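Local coordinates for protein peptidase, M20/M25/M40 family (Staphylococcus aureus, PDB 4EWT) that probably hydrolyses the amide bond of N-acylated amino acids or related substrates, as a two-manganese amidohydrolase of the M20 peptidase family, at residues A[28-33]-A[78-83]; A[136-141]-A[295-300]; A[143-148]-A[332-337]; A[181-186]-A[260-265]. One frame throughout, in Å; residues are numbered along the deposited sequence.

Interaction 1: residues A[28-33]-A[78-83]; sequences ELSFHE and DFDALP
Glu28 and Ala81 meet through their backbones: Ala81 N donates to Glu28 O at 2.8 Å with an N-H...O angle of 159°. The methyl group of Ala81 rests against the same carbonyl, its CB 3.4 Å from Glu28 O. The amide of Glu28 is tied across as well, through a water 3.0 Å from Glu28 N that in turn donates to Phe79 O. The carboxylate of Glu28 is engaged by the start of helix 34-43, OE1 with Thr36 OG1 and OE2 with Glu35 N. At Leu29 the side chain sets out away from the partner loop, but its CD1 branch comes back to lie 3.5 Å from Leu82 C and 4.0 Å from Pro83 CD.

A type II turn from Leu29 to His32, closed by His32 N donating to Leu29 O, follows directly. Ser30 sits inside this turn, with OG beside its own backbone N (chi1 -51°), and gives its proton to the anti lone pair of Asp80 OD2 at 2.7 Å. Segment 78-83 runs off the end of strand 72-78 in the mixed sheet of the catalytic domain, and Leu82 borders a bound manganese. Asp80 OD2 has a second donor, Glu139 N in the metal-binding loop.

Glu33, the N-cap residue of helix 34-43, crosses Phe79 at about a right angle; its CG is 3.3 Å from Phe79 CE1, and carboxylate and ring planes stand 85° apart. The chain then bends at chi2, and Glu33 OE1, hydrogen-bonded to Ala137 N, lies 3.4 Å from Asp80 CB.

Interaction 2: residues A[136-141]-A[295-300]; sequences PAEEVP and DDYPAL. With MN (manganese (II) ion), chain E.
Tyr297 reaches across to the loop of Glu138 and Pro141, and its side chain is the main bridge of this contact. From a CB that points at the partner loop, CG lies anti to the carbonyl carbon (chi1 -58°), which sends the ring out toward the loop. Beneath one face, Asp296 OD2 sits 3.6 Å from the ring plane, offset toward the rim, and Arg185 makes a cation-pi contact with the ring. Farther along, CE2 is 3.5 Å from Glu138 O, which lies at the ring edge, near its plane. At the tip, OH donates to Glu138 O at 2.7 Å; the hydroxyl stands above the carbonyl plane, 47° out of it, with a C=O...O angle of 132°. The same OH is 3.4 Å from Val140 C, and it also touches the peptide nitrogen of Pro141.

The carbonyl held in this way belongs to the metal-binding loop that follows strand 129-135 of the M20 catalytic domain. The next residue, Glu139, binds manganese through OE2 at 2.2 Å, and Cys103 and His362 are the other protein ligands of that ion. A water 2.4 Å from the manganese faces Glu138, whose OE1 approaches it at a separation too short to be taken literally. Tyr297 thus touches the backbone one residue before a metal ligand.

Beside the tyrosine, Asp296 meets Pro141 crosswise, the two side chains at about a right angle. Asp296 OD1 lies 3.2 Å from Pro141 CB and is almost as near to CG, while its other oxygen, OD2, forms a salt bridge with Arg185 NE.

Interaction 3: residues A[143-148]-A[332-337]; sequences GGAKTM and SEDFAY
The N-terminus of helix 144-150 is held by Asp334, whose carboxylate lies against the opening peptides of the helix and takes up Ala145 and Gly144 amides. Ala145 N donates to Asp334 OD2 at 3.0 Å and nearly straight, with an N-H...O angle of 167°, arriving from above the carboxylate plane. Gly144 N makes a second, weak bond to the same oxygen at 3.1 Å, bent to 129°. The third amide is served by a water, which accepts from Lys146 N at 3.0 Å and donates to Asp334 OD2 at 2.8 Å. One oxygen therefore has three donors at a helix start, where the helix dipole would be expected to stabilise its negative charge. The other oxygen, OD1, is turned to Arg76 in a salt bridge and to Gln135 NE2, both on neighbouring strands of the central sheet of the M20 catalytic domain.

Asp334 also precedes a helix of its own, 335-341. Just before it, Glu333 OE2 accepts from Phe335 N through its anti lone pair at 3.1 Å, a capping bond, while Asp334 N is hydrogen-bonded to Glu138 OE2 of the loop that carries the metal ligand Glu139.

Packing completes the contact: Ala145 CB, pointing at the partner segment, lies 3.3 Å from Asp334 O and makes an apolar contact with Tyr337 CB at 4.0 Å. Tyr337 has Lys146 CB over one face of its ring. The Lys146 chain is extended as far as CE, its CD 4.2 Å from Tyr337 OH. Pro298 also packs on this tyrosine.

Interaction 4: residues A[181-186]-A[260-265]; sequences VQTGRA and RGLTDA
Gly184 and Gly261 form an antiparallel hydrogen-bonded pair: Gly184 N donates to Gly261 O at 2.7 Å, and Gly261 N returns a bond to Gly184 O at 3.1 Å. Gly184 O has a further neighbour in the CA-H of Arg260, a CA-H...O contact of 3.2 Å.

Charged side chains meet in the adjoining non-hydrogen-bonded pair, Arg185 with Arg260. The two lie side by side and point the same way; Arg185 CD sits over one face of the Arg260 guanidinium, 3.5 Å above its plane. The guanidinium planes are 71° apart, so the groups do not stack face to face, and Arg185 NH1 is 3.7 Å from Arg260 NH1, a close approach of like charges. Counter-charges probably make this tolerable: Asp296 for Arg185, and Asp258, paired with NH2, for Arg260.

Van der Waals packing surrounds Thr183 and Leu262. Leu262 has CG anti to the backbone N (chi1 177°), and chi2 of 62° then puts CD1 3.8 Å from Gln182 C, while Thr183 sets CG2 4.0 Å from Leu262 CA. Thr183 OG1, hydrogen-bonded to Pro330 O, lies 3.8 Å from Arg260 CD. Thr183 also touches Phe230 of another subunit.

The pairing joins strands 179-193 and 248-261 at the end of the antiparallel sheet nearest the catalytic domain, consistent with the hinge between the catalytic and lid domains of the M20 fold.

In the fold
Interactions 1, 2 and 3 gather round the two-manganese site, with the loop 136-141 in the middle. Interaction 1 reaches it through Asp80 OD2, 2.8 Å from Glu139 N, and interaction 3 through Asp334 N, 3.2 Å from Glu138 OE2. Interactions 2 and 3 have centres only about 5 Å apart, and their segments alternate along the chain. Interaction 4 is nested inside the loops both of them close. It joins interaction 2 by the Asp296 OD2 to Arg185 NE salt bridge of 2.7 Å and by Leu300 N to Gln182 O at 2.8 Å. Its centre lies about 23 Å from that of interaction 1, on the opposite side of the chain's centre, near the probable hinge.

Interaction 1: residues A[28-33]-A[78-83]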
loop_
_atom_site.group_PDB
_atom_site.type_symbol
_atom_site.label_atom_id
_atom_site.label_comp_id
_atom_site.label_asym_id
_atom_site.label_seq_id
_atom_site.Cartn_x
_atom_site.Cartn_y
_atom_site.Cartn_z
ATOM N N GLU A 28 -24.031 24.890 28.619
ATOM C CA GLU A 28 -23.275 25.861 27.840
ATOM C C GLU A 28 -21.969 25.280 27.339
ATOM O O GLU A 28 -21.333 24.474 28.020
ATOM C CB GLU A 28 -22.991 27.110 28.657
ATOM C CG GLU A 28 -24.196 28.011 28.837
ATOM C CD GLU A 28 -23.994 29.011 29.943
ATOM O OE1 GLU A 28 -23.366 28.648 30.964
ATOM O OE2 GLU A 28 -24.459 30.156 29.791
ATOM N N LEU A 29 -21.579 25.720 26.148
ATOM C CA LEU A 29 -20.352 25.279 25.486
ATOM C C LEU A 29 -19.086 25.690 26.232
ATOM O O LEU A 29 -19.094 26.657 27.003
ATOM C CB LEU A 29 -20.314 25.854 24.063
ATOM C CG LEU A 29 -20.769 25.013 22.868
ATOM C CD1 LEU A 29 -21.536 23.763 23.247
ATOM C CD2 LEU A 29 -21.575 25.879 21.911
ATOM N N SER A 30 -18.002 24.956 25.972
ATOM C CA SER A 30 -16.674 25.273 26.498
ATOM C C SER A 30 -16.262 26.693 26.111
ATOM O O SER A 30 -16.405 27.090 24.956
ATOM C CB SER A 30 -15.637 24.278 25.974
ATOM O OG SER A 30 -16.040 22.936 26.181
ATOM N N PHE A 31 -15.765 27.447 27.090
ATOM C CA PHE A 31 -15.358 28.852 26.927
ATOM C C PHE A 31 -16.530 29.838 26.763
ATOM O O PHE A 31 -16.315 31.018 26.474
ATOM C CB PHE A 31 -14.321 29.024 25.804
ATOM C CG PHE A 31 -13.084 28.181 25.979
ATOM C CD1 PHE A 31 -12.118 28.520 26.929
ATOM C CD2 PHE A 31 -12.878 27.055 25.188
ATOM C CE1 PHE A 31 -10.970 27.745 27.092
ATOM C CE2 PHE A 31 -11.732 26.275 25.339
ATOM C CZ PHE A 31 -10.775 26.621 26.295
ATOM N N HIS A 32 -17.757 29.352 26.955
ATOM C CA HIS A 32 -18.958 30.201 26.904
ATOM C C HIS A 32 -19.946 29.859 28.028
ATOM O O HIS A 32 -21.158 30.042 27.885
ATOM C CB HIS A 32 -19.646 30.092 25.540
ATOM C CG HIS A 32 -18.745 30.393 24.382
ATOM N ND1 HIS A 32 -18.541 31.672 23.908
ATOM C CD2 HIS A 32 -17.989 29.580 23.607
ATOM C CE1 HIS A 32 -17.700 31.634 22.890
ATOM N NE2 HIS A 32 -17.352 30.376 22.686
ATOM N N GLU A 33 -19.418 29.376 29.148
ATOM C CA GLU A 33 -20.247 28.904 30.251
ATOM C C GLU A 33 -20.377 30.072 31.250
ATOM O O GLU A 33 -19.870 30.030 32.375
ATOM C CB GLU A 33 -19.680 27.603 30.860
ATOM C CG GLU A 33 -18.203 27.634 31.244
ATOM C CD GLU A 33 -17.258 27.421 30.075
ATOM O OE1 GLU A 33 -17.073 26.263 29.637
ATOM O OE2 GLU A 33 -16.667 28.416 29.618
ATOM N N ASP A 78 -16.043 19.178 36.646
ATOM C CA ASP A 78 -16.140 20.025 35.448
ATOM C C ASP A 78 -17.596 20.353 35.113
ATOM O O ASP A 78 -18.513 19.641 35.551
ATOM C CB ASP A 78 -15.389 19.420 34.244
ATOM C CG ASP A 78 -15.558 17.905 34.125
ATOM O OD1 ASP A 78 -16.343 17.289 34.884
ATOM O OD2 ASP A 78 -14.893 17.322 33.251
ATOM N N PHE A 79 -17.810 21.444 34.376
ATOM C CA PHE A 79 -19.180 21.908 34.121
ATOM C C PHE A 79 -19.539 22.375 32.705
ATOM O O PHE A 79 -20.658 22.859 32.486
ATOM C CB PHE A 79 -19.627 22.943 35.163
ATOM C CG PHE A 79 -18.837 24.228 35.161
ATOM C CD1 PHE A 79 -19.189 25.283 34.318
ATOM C CD2 PHE A 79 -17.785 24.413 36.058
ATOM C CE1 PHE A 79 -18.486 26.489 34.348
ATOM C CE2 PHE A 79 -17.077 25.620 36.098
ATOM C CZ PHE A 79 -17.427 26.660 35.241
ATOM N N ASP A 80 -18.619 22.223 31.754
ATOM C CA ASP A 80 -18.909 22.570 30.360
ATOM C C ASP A 80 -19.706 21.469 29.667
ATOM O O ASP A 80 -19.603 20.288 30.025
ATOM C CB ASP A 80 -17.629 22.896 29.565
ATOM C CG ASP A 80 -16.628 21.738 29.538
ATOM O OD1 ASP A 80 -16.548 20.950 30.511
ATOM O OD2 ASP A 80 -15.887 21.635 28.536
ATOM N N ALA A 81 -20.503 21.870 28.681
ATOM C CA ALA A 81 -21.292 20.937 27.878
ATOM C C ALA A 81 -20.713 20.809 26.464
ATOM O O ALA A 81 -19.640 21.344 26.191
ATOM C CB ALA A 81 -22.740 21.380 27.833
ATOM N N LEU A 82 -21.430 20.119 25.574
ATOM C CA LEU A 82 -20.941 19.805 24.222
ATOM C C LEU A 82 -21.878 20.299 23.106
ATOM O O LEU A 82 -23.073 20.483 23.349
ATOM C CB LEU A 82 -20.749 18.293 24.089
ATOM C CG LEU A 82 -19.590 17.648 24.845
ATOM C CD1 LEU A 82 -19.932 16.206 25.185
ATOM C CD2 LEU A 82 -18.314 17.732 24.026
ATOM N N PRO A 83 -21.338 20.514 21.880
ATOM C CA PRO A 83 -22.163 20.913 20.727
ATOM C C PRO A 83 -22.950 19.734 20.128
ATOM O O PRO A 83 -22.630 19.259 19.036
ATOM C CB PRO A 83 -21.126 21.440 19.723
ATOM C CG PRO A 83 -19.883 20.662 20.033
ATOM C CD PRO A 83 -19.899 20.485 21.537
HETATM O O HOH W 1 -22.705 24.169 31.161
#

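Interaction 2: residues A[136-141]-A[295-300]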
loop_
_atom_site.group_PDB
_atom_site.type_symbol
_atom_site.label_atom_id
_atom_site.label_comp_id
_atom_site.label_asym_id
_atom_site.label_seq_id
_atom_site.Cartn_x
_atom_site.Cartn_y
_atom_site.Cartn_z
ATOM N N PRO A 136 -14.406 24.812 34.062
ATOM C CA PRO A 136 -15.000 24.949 32.739
ATOM C C PRO A 136 -14.106 24.317 31.670
ATOM O O PRO A 136 -13.006 23.844 31.979
ATOM C CB PRO A 136 -15.021 26.464 32.537
ATOM C CG PRO A 136 -13.812 26.936 33.238
ATOM C CD PRO A 136 -13.696 26.042 34.459
ATOM N N ALA A 137 -14.592 24.304 30.433
ATOM C CA ALA A 137 -13.744 24.117 29.249
ATOM C C ALA A 137 -12.948 22.807 29.191
ATOM O O ALA A 137 -11.899 22.751 28.558
ATOM C CB ALA A 137 -12.801 25.325 29.094
ATOM N N GLU A 138 -13.450 21.757 29.835
ATOM C CA GLU A 138 -12.781 20.451 29.817
ATOM C C GLU A 138 -12.742 19.847 28.406
ATOM O O GLU A 138 -11.760 19.217 28.025
ATOM C CB GLU A 138 -13.460 19.487 30.808
ATOM C CG GLU A 138 -12.751 18.138 31.010
ATOM C CD GLU A 138 -12.997 17.127 29.889
ATOM O OE1 GLU A 138 -14.113 17.121 29.310
ATOM O OE2 GLU A 138 -12.069 16.335 29.590
ATOM N N GLU A 139 -13.802 20.064 27.633
ATOM C CA GLU A 139 -14.041 19.317 26.394
ATOM C C GLU A 139 -13.246 19.748 25.166
ATOM O O GLU A 139 -13.013 18.939 24.254
ATOM C CB GLU A 139 -15.535 19.323 26.059
ATOM C CG GLU A 139 -16.392 18.589 27.083
ATOM C CD GLU A 139 -16.239 17.074 27.026
ATOM O OE1 GLU A 139 -15.338 16.561 26.324
ATOM O OE2 GLU A 139 -17.029 16.383 27.702
ATOM N N VAL A 140 -12.858 21.020 25.125
ATOM C CA VAL A 140 -12.223 21.591 23.934
ATOM C C VAL A 140 -10.836 22.140 24.276
ATOM O O VAL A 140 -10.709 22.953 25.187
ATOM C CB VAL A 140 -13.099 22.705 23.289
ATOM C CG1 VAL A 140 -12.539 23.122 21.931
ATOM C CG2 VAL A 140 -14.544 22.250 23.145
ATOM N N PRO A 141 -9.788 21.673 23.558
ATOM C CA PRO A 141 -8.430 22.225 23.697
ATOM C C PRO A 141 -8.431 23.754 23.536
ATOM O O PRO A 141 -9.179 24.274 22.704
ATOM C CB PRO A 141 -7.664 21.573 22.541
ATOM C CG PRO A 141 -8.387 20.297 22.272
ATOM C CD PRO A 141 -9.837 20.544 22.604
ATOM N N ASP A 295 0.819 18.651 20.122
ATOM C CA ASP A 295 0.488 17.895 21.320
ATOM C C ASP A 295 -0.753 18.479 21.984
ATOM O O ASP A 295 -1.022 19.686 21.916
ATOM C CB ASP A 295 1.653 17.883 22.320
ATOM C CG ASP A 295 1.652 16.638 23.187
ATOM O OD1 ASP A 295 1.097 15.611 22.741
ATOM O OD2 ASP A 295 2.209 16.664 24.309
ATOM N N ASP A 296 -1.503 17.614 22.637
ATOM C CA ASP A 296 -2.726 18.027 23.267
ATOM C C ASP A 296 -2.740 17.236 24.572
ATOM O O ASP A 296 -1.681 16.798 25.001
ATOM C CB ASP A 296 -3.897 17.606 22.379
ATOM C CG ASP A 296 -5.180 18.164 22.842
ATOM O OD1 ASP A 296 -5.295 19.410 22.896
ATOM O OD2 ASP A 296 -6.062 17.351 23.166
ATOM N N TYR A 297 -3.899 17.028 25.197
ATOM C CA TYR A 297 -3.971 16.516 26.566
ATOM C C TYR A 297 -2.956 15.390 26.788
ATOM O O TYR A 297 -2.780 14.534 25.923
ATOM C CB TYR A 297 -5.391 16.049 26.947
ATOM C CG TYR A 297 -6.506 17.090 26.850
ATOM C CD1 TYR A 297 -6.228 18.448 26.653
ATOM C CD2 TYR A 297 -7.845 16.714 26.980
ATOM C CE1 TYR A 297 -7.255 19.393 26.570
ATOM C CE2 TYR A 297 -8.881 17.648 26.894
ATOM C CZ TYR A 297 -8.582 18.984 26.691
ATOM O OH TYR A 297 -9.601 19.918 26.605
ATOM N N PRO A 298 -2.251 15.407 27.934
ATOM C CA PRO A 298 -1.401 14.254 28.247
ATOM C C PRO A 298 -2.252 13.055 28.683
ATOM O O PRO A 298 -3.434 13.223 29.009
ATOM C CB PRO A 298 -0.533 14.757 29.417
ATOM C CG PRO A 298 -1.313 15.883 30.030
ATOM C CD PRO A 298 -2.078 16.515 28.892
ATOM N N ALA A 299 -1.670 11.859 28.664
ATOM C CA ALA A 299 -2.302 10.688 29.268
ATOM C C ALA A 299 -2.560 10.914 30.759
ATOM O O ALA A 299 -1.772 11.567 31.448
ATOM C CB ALA A 299 -1.438 9.459 29.065
ATOM N N LEU A 300 -3.666 10.372 31.258
ATOM C CA LEU A 300 -4.027 10.578 32.652
ATOM C C LEU A 300 -3.343 9.517 33.499
ATOM O O LEU A 300 -3.612 8.317 33.356
ATOM C CB LEU A 300 -5.536 10.512 32.830
ATOM C CG LEU A 300 -6.145 11.267 34.004
ATOM C CD1 LEU A 300 -7.654 11.221 33.833
ATOM C CD2 LEU A 300 -5.730 10.691 35.342
HETATM MN MN MN E . -16.549 14.294 27.383
HETATM O O HOH W 2 -14.741 14.819 28.922
#

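Interaction 3: residues A[143-148]-A[332-337]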
loop_
_atom_site.group_PDB
_atom_site.type_symbol
_atom_site.label_atom_id
_atom_site.label_comp_id
_atom_site.label_asym_id
_atom_site.label_seq_id
_atom_site.Cartn_x
_atom_site.Cartn_y
_atom_site.Cartn_z
ATOM N N GLY A 143 -8.436 23.668 26.831
ATOM C CA GLY A 143 -9.078 23.155 28.037
ATOM C C GLY A 143 -9.089 24.140 29.190
ATOM O O GLY A 143 -8.542 25.239 29.087
ATOM N N GLY A 144 -9.712 23.737 30.292
ATOM C CA GLY A 144 -9.828 24.585 31.477
ATOM C C GLY A 144 -8.775 24.324 32.539
ATOM O O GLY A 144 -8.310 25.265 33.198
ATOM N N ALA A 145 -8.401 23.053 32.704
ATOM C CA ALA A 145 -7.466 22.641 33.752
ATOM C C ALA A 145 -6.170 23.422 33.656
ATOM O O ALA A 145 -5.652 23.913 34.663
ATOM C CB ALA A 145 -7.199 21.150 33.677
ATOM N N LYS A 146 -5.673 23.536 32.425
ATOM C CA LYS A 146 -4.469 24.281 32.098
ATOM C C LYS A 146 -4.579 25.727 32.581
ATOM O O LYS A 146 -3.754 26.176 33.370
ATOM C CB LYS A 146 -4.231 24.223 30.578
ATOM C CG LYS A 146 -2.827 24.549 30.126
ATOM C CD LYS A 146 -2.661 24.233 28.634
ATOM C CE LYS A 146 -1.312 24.687 28.101
ATOM N NZ LYS A 146 -0.193 23.856 28.633
ATOM N N THR A 147 -5.609 26.435 32.120
ATOM C CA THR A 147 -5.832 27.837 32.494
ATOM C C THR A 147 -5.985 28.030 34.004
ATOM O O THR A 147 -5.545 29.041 34.549
ATOM C CB THR A 147 -7.043 28.399 31.761
ATOM N N MET A 148 -6.597 27.053 34.672
ATOM C CA MET A 148 -6.763 27.092 36.124
ATOM C C MET A 148 -5.472 26.875 36.886
ATOM O O MET A 148 -5.272 27.480 37.945
ATOM C CB MET A 148 -7.799 26.077 36.586
ATOM C CG MET A 148 -9.193 26.464 36.218
ATOM S SD MET A 148 -10.395 25.614 37.226
ATOM C CE MET A 148 -11.841 26.174 36.392
ATOM N N SER A 332 -9.798 10.943 26.087
ATOM C CA SER A 332 -8.827 11.778 26.767
ATOM C C SER A 332 -9.599 12.672 27.729
ATOM O O SER A 332 -10.815 12.850 27.590
ATOM C CB SER A 332 -7.973 12.583 25.778
ATOM O OG SER A 332 -8.503 13.890 25.621
ATOM N N GLU A 333 -8.897 13.206 28.720
ATOM C CA GLU A 333 -9.519 13.892 29.828
ATOM C C GLU A 333 -8.518 14.934 30.312
ATOM O O GLU A 333 -7.349 14.603 30.549
ATOM C CB GLU A 333 -9.850 12.857 30.920
ATOM C CG GLU A 333 -10.164 13.398 32.297
ATOM C CD GLU A 333 -11.373 14.292 32.327
ATOM O OE1 GLU A 333 -12.452 13.837 31.890
ATOM O OE2 GLU A 333 -11.238 15.449 32.783
ATOM N N ASP A 334 -8.952 16.185 30.460
ATOM C CA ASP A 334 -8.001 17.222 30.866
ATOM C C ASP A 334 -7.658 17.253 32.357
ATOM O O ASP A 334 -6.753 17.976 32.775
ATOM C CB ASP A 334 -8.310 18.601 30.248
ATOM C CG ASP A 334 -9.095 19.523 31.163
ATOM O OD1 ASP A 334 -9.695 19.059 32.156
ATOM O OD2 ASP A 334 -9.112 20.741 30.861
ATOM N N PHE A 335 -8.341 16.421 33.137
ATOM C CA PHE A 335 -7.907 16.120 34.503
ATOM C C PHE A 335 -6.440 15.691 34.504
ATOM O O PHE A 335 -5.740 15.850 35.507
ATOM C CB PHE A 335 -8.767 15.014 35.124
ATOM C CG PHE A 335 -8.469 14.754 36.576
ATOM C CD1 PHE A 335 -9.152 15.448 37.572
ATOM C CD2 PHE A 335 -7.512 13.803 36.951
ATOM C CE1 PHE A 335 -8.889 15.223 38.911
ATOM C CE2 PHE A 335 -7.239 13.564 38.286
ATOM C CZ PHE A 335 -7.930 14.282 39.281
ATOM N N ALA A 336 -5.988 15.152 33.371
ATOM C CA ALA A 336 -4.610 14.679 33.231
ATOM C C ALA A 336 -3.578 15.760 33.522
ATOM O O ALA A 336 -2.466 15.453 33.946
ATOM C CB ALA A 336 -4.393 14.104 31.855
ATOM N N TYR A 337 -3.944 17.015 33.270
ATOM C CA TYR A 337 -3.112 18.164 33.624
ATOM C C TYR A 337 -2.913 18.318 35.129
ATOM O O TYR A 337 -1.800 18.596 35.564
ATOM C CB TYR A 337 -3.672 19.462 33.036
ATOM C CG TYR A 337 -3.399 19.639 31.554
ATOM C CD1 TYR A 337 -2.095 19.745 31.071
ATOM C CD2 TYR A 337 -4.448 19.729 30.642
ATOM C CE1 TYR A 337 -1.847 19.914 29.707
ATOM C CE2 TYR A 337 -4.219 19.905 29.295
ATOM C CZ TYR A 337 -2.919 19.991 28.832
ATOM O OH TYR A 337 -2.704 20.163 27.490
HETATM O O HOH W 3 -6.711 21.944 30.058
#

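Interaction 4: residues A[181-186]-A[260-265]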
loop_
_atom_site.group_PDB
_atom_site.type_symbol
_atom_site.label_atom_id
_atom_site.label_comp_id
_atom_site.label_asym_id
_atom_site.label_seq_id
_atom_site.Cartn_x
_atom_site.Cartn_y
_atom_site.Cartn_z
ATOM N N VAL A 181 -4.450 5.686 32.972
ATOM C CA VAL A 181 -5.842 5.232 32.996
ATOM C C VAL A 181 -6.678 5.778 31.823
ATOM O O VAL A 181 -7.700 5.191 31.466
ATOM C CB VAL A 181 -6.502 5.516 34.379
ATOM C CG1 VAL A 181 -6.525 7.022 34.686
ATOM C CG2 VAL A 181 -7.902 4.910 34.460
ATOM N N GLN A 182 -6.245 6.900 31.246
ATOM C CA GLN A 182 -6.873 7.474 30.046
ATOM C C GLN A 182 -5.810 8.018 29.104
ATOM O O GLN A 182 -4.770 8.483 29.545
ATOM C CB GLN A 182 -7.927 8.533 30.407
ATOM C CG GLN A 182 -9.162 7.863 30.997
ATOM C CD GLN A 182 -10.364 8.751 31.218
ATOM O OE1 GLN A 182 -11.013 8.644 32.249
ATOM N NE2 GLN A 182 -10.700 9.584 30.245
ATOM N N THR A 183 -6.081 7.931 27.806
ATOM C CA THR A 183 -5.088 8.190 26.774
ATOM C C THR A 183 -4.819 9.675 26.650
ATOM O O THR A 183 -5.689 10.489 26.918
ATOM C CB THR A 183 -5.553 7.679 25.375
ATOM O OG1 THR A 183 -6.754 8.357 24.991
ATOM C CG2 THR A 183 -5.814 6.199 25.395
ATOM N N GLY A 184 -3.599 10.015 26.256
ATOM C CA GLY A 184 -3.289 11.368 25.840
ATOM C C GLY A 184 -3.556 11.517 24.359
ATOM O O GLY A 184 -3.789 10.534 23.656
ATOM N N ARG A 185 -3.486 12.746 23.879
ATOM C CA ARG A 185 -3.971 13.057 22.555
ATOM C C ARG A 185 -3.036 14.032 21.860
ATOM O O ARG A 185 -2.488 14.952 22.501
ATOM C CB ARG A 185 -5.377 13.642 22.659
ATOM C CG ARG A 185 -6.044 13.957 21.332
ATOM C CD ARG A 185 -7.531 14.201 21.550
ATOM N NE ARG A 185 -7.737 15.385 22.367
ATOM C CZ ARG A 185 -8.880 15.703 22.971
ATOM N NH1 ARG A 185 -9.954 14.924 22.853
ATOM N NH2 ARG A 185 -8.946 16.805 23.704
ATOM N N ALA A 186 -2.835 13.814 20.558
ATOM C CA ALA A 186 -2.168 14.812 19.717
ATOM C C ALA A 186 -2.941 14.976 18.416
ATOM O O ALA A 186 -3.725 14.107 18.057
ATOM C CB ALA A 186 -0.714 14.423 19.464
ATOM N N ARG A 260 -3.858 8.994 19.686
ATOM C CA ARG A 260 -4.002 8.696 21.103
ATOM C C ARG A 260 -2.891 7.751 21.515
ATOM O O ARG A 260 -2.553 6.816 20.785
ATOM C CB ARG A 260 -5.323 8.003 21.426
ATOM C CG ARG A 260 -6.538 8.530 20.736
ATOM C CD ARG A 260 -7.213 9.665 21.464
ATOM N NE ARG A 260 -8.170 10.250 20.535
ATOM C CZ ARG A 260 -9.203 11.011 20.863
ATOM N NH1 ARG A 260 -9.451 11.305 22.133
ATOM N NH2 ARG A 260 -9.997 11.468 19.902
ATOM N N GLY A 261 -2.351 7.988 22.707
ATOM C CA GLY A 261 -1.394 7.066 23.321
ATOM C C GLY A 261 -1.734 6.993 24.792
ATOM O O GLY A 261 -1.957 8.025 25.422
ATOM N N LEU A 262 -1.771 5.784 25.343
ATOM C CA LEU A 262 -2.130 5.620 26.746
ATOM C C LEU A 262 -0.995 6.061 27.698
ATOM O O LEU A 262 -1.250 6.435 28.846
ATOM C CB LEU A 262 -2.582 4.172 27.029
ATOM C CG LEU A 262 -2.944 3.789 28.474
ATOM C CD1 LEU A 262 -4.138 4.610 28.980
ATOM C CD2 LEU A 262 -3.203 2.280 28.586
ATOM N N THR A 263 0.247 6.032 27.229
ATOM C CA THR A 263 1.346 6.584 28.027
ATOM C C THR A 263 2.014 7.724 27.249
ATOM O O THR A 263 1.818 7.838 26.037
ATOM C CB THR A 263 2.391 5.518 28.399
ATOM O OG1 THR A 263 3.176 5.196 27.250
ATOM C CG2 THR A 263 1.732 4.234 28.940
ATOM N N ASP A 264 2.789 8.554 27.940
ATOM C CA ASP A 264 3.619 9.568 27.297
ATOM C C ASP A 264 4.660 8.974 26.348
ATOM O O ASP A 264 4.924 9.544 25.297
ATOM C CB ASP A 264 4.362 10.399 28.344
ATOM C CG ASP A 264 3.430 11.140 29.274
ATOM O OD1 ASP A 264 2.239 11.362 28.912
ATOM O OD2 ASP A 264 3.905 11.504 30.369
ATOM N N ALA A 265 5.272 7.852 26.734
ATOM C CA ALA A 265 6.254 7.190 25.865
ATOM C C ALA A 265 5.600 6.751 24.537
ATOM O O ALA A 265 6.185 6.919 23.467
ATOM C CB ALA A 265 6.901 6.024 26.562
#